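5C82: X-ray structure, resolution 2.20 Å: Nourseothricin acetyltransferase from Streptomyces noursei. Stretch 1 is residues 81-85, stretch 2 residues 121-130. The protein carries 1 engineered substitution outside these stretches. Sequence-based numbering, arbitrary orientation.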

# COMPACT_ATOMS: atom_id res chain seq x y z
N THR A 81 -4.44 -6.90 18.85
CA THR A 81 -3.16 -6.50 19.41
C THR A 81 -2.71 -7.55 20.42
O THR A 81 -3.46 -7.89 21.33
CB THR A 81 -3.22 -5.09 20.07
OG1 THR A 81 -3.61 -4.13 19.11
CG2 THR A 81 -1.88 -4.67 20.71
N PHE A 82 -1.48 -8.05 20.27
CA PHE A 82 -0.86 -8.98 21.20
C PHE A 82 0.27 -8.27 21.93
O PHE A 82 1.05 -7.55 21.31
CB PHE A 82 -0.33 -10.23 20.49
CG PHE A 82 -1.40 -11.01 19.77
CD1 PHE A 82 -2.25 -11.86 20.47
CD2 PHE A 82 -1.50 -10.96 18.38
CE1 PHE A 82 -3.23 -12.59 19.80
CE2 PHE A 82 -2.48 -11.69 17.71
CZ PHE A 82 -3.33 -12.52 18.42
N VAL A 83 0.33 -8.45 23.25
CA VAL A 83 1.35 -7.83 24.10
C VAL A 83 2.23 -8.89 24.71
O VAL A 83 1.76 -10.00 24.96
CB VAL A 83 0.73 -6.91 25.21
CG1 VAL A 83 0.15 -5.62 24.61
CG2 VAL A 83 -0.30 -7.66 26.06
N ALA A 84 3.47 -8.55 25.00
CA ALA A 84 4.46 -9.40 25.68
C ALA A 84 4.96 -8.64 26.90
O ALA A 84 5.43 -7.51 26.77
CB ALA A 84 5.63 -9.71 24.76
N TYR A 85 4.81 -9.24 28.09
CA TYR A 85 5.27 -8.62 29.35
C TYR A 85 6.42 -9.42 29.96
O TYR A 85 6.38 -10.64 29.98
CB TYR A 85 4.11 -8.49 30.36
CG TYR A 85 3.25 -7.26 30.13
CD1 TYR A 85 2.15 -7.31 29.28
CD2 TYR A 85 3.52 -6.07 30.79
CE1 TYR A 85 1.37 -6.18 29.05
CE2 TYR A 85 2.74 -4.93 30.58
CZ TYR A 85 1.67 -4.99 29.71
OH TYR A 85 0.90 -3.88 29.49
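Stretch 2 (121-130) GVGRALMGLA

The ring of Phe82 lies against the helix of stretch 2, with Leu129 CB over one face and Phe82 CE2 3.8 Å from the backbone atom Leu129 O. Gly121 takes the N-cap position, with a positive phi of 87° that favours glycine. From Val122 to Ala130 the backbone is helical, with phi near -60° and psi mostly near -40°. The helix is tied internally by i to i+4 hydrogen bonds, from Ala125 N to Gly121 O (3.0 Å) through Ala130 N to Leu126 O (2.9 Å).

The helix runs roughly antiparallel to strand 81-85, at 150° between N-to-C directions, and the axes approach to 9.1 Å. Ala84 therefore lies near the start of the helix and Phe82 further along. Ala84 CB meets Val122 CG1 at 3.7 Å and Leu126 CD2 at 4.0 Å. Leu126, chi1 m and chi2 t, has its CA-to-CB bond sideways, but its end comes nearer the strand: Leu126 CD2 is 3.7 Å from Phe82 O. The CA-to-CB bond of Leu129 points toward the strand. Leu129 CD1 is 4.2 Å from Phe82 CB. The side-chain contacts between the stretches are apolar, and no hydrogen bond crosses. The CA-to-CB bonds of Phe82 and Ala84 point toward the helix and those of Val83 and Tyr85 away from it, the usual alternation of a strand.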

# COMPACT_ATOMS: atom_id res chain seq x y z
N GLY A 121 14.07 -12.90 21.59
CA GLY A 121 12.99 -13.74 21.05
C GLY A 121 11.57 -13.20 21.14
O GLY A 121 10.65 -13.88 20.70
N VAL A 122 11.38 -11.96 21.68
CA VAL A 122 10.07 -11.29 21.86
C VAL A 122 9.41 -11.04 20.50
O VAL A 122 8.23 -11.35 20.33
CB VAL A 122 10.17 -9.95 22.66
CG1 VAL A 122 8.80 -9.32 22.89
CG2 VAL A 122 10.90 -10.12 23.97
N GLY A 123 10.15 -10.42 19.57
CA GLY A 123 9.66 -10.11 18.23
C GLY A 123 9.18 -11.34 17.48
O GLY A 123 8.12 -11.31 16.87
N ARG A 124 9.96 -12.44 17.57
CA ARG A 124 9.70 -13.73 16.94
C ARG A 124 8.44 -14.37 17.51
O ARG A 124 7.62 -14.89 16.74
CB ARG A 124 10.93 -14.64 17.09
CG ARG A 124 10.74 -16.06 16.54
CD ARG A 124 12.06 -16.81 16.46
NE ARG A 124 13.09 -15.96 15.86
CZ ARG A 124 13.25 -15.75 14.55
NH1 ARG A 124 12.51 -16.41 13.66
NH2 ARG A 124 14.17 -14.90 14.12
N ALA A 125 8.30 -14.35 18.86
CA ALA A 125 7.13 -14.90 19.53
C ALA A 125 5.88 -14.09 19.16
O ALA A 125 4.85 -14.69 18.83
CB ALA A 125 7.34 -14.92 21.04
N LEU A 126 5.97 -12.74 19.16
CA LEU A 126 4.83 -11.88 18.77
C LEU A 126 4.38 -12.13 17.32
O LEU A 126 3.19 -12.16 17.04
CB LEU A 126 5.10 -10.38 18.98
CG LEU A 126 5.22 -9.88 20.41
CD1 LEU A 126 5.85 -8.50 20.43
CD2 LEU A 126 3.87 -9.88 21.13
N MSE A 127 5.36 -12.32 16.40
CA MSE A 127 5.13 -12.61 14.99
C MSE A 127 4.52 -14.01 14.82
O MSE A 127 3.71 -14.22 13.91
CB MSE A 127 6.42 -12.44 14.16
CG MSE A 127 6.16 -12.41 12.65
SE MSE A 127 5.08 -10.82 12.16
CE MSE A 127 6.47 -9.51 12.02
N GLY A 128 4.90 -14.93 15.71
CA GLY A 128 4.32 -16.28 15.74
C GLY A 128 2.86 -16.20 16.15
O GLY A 128 2.01 -16.86 15.55
N LEU A 129 2.55 -15.35 17.15
CA LEU A 129 1.18 -15.11 17.63
C LEU A 129 0.33 -14.47 16.51
O LEU A 129 -0.82 -14.86 16.31
CB LEU A 129 1.18 -14.21 18.87
CG LEU A 129 1.63 -14.87 20.20
CD1 LEU A 129 1.62 -13.83 21.32
CD2 LEU A 129 0.70 -16.04 20.61
N ALA A 130 0.96 -13.54 15.72
CA ALA A 130 0.37 -12.92 14.55
C ALA A 130 0.07 -14.01 13.50
O ALA A 130 -1.01 -14.00 12.92
CB ALA A 130 1.31 -11.87 13.96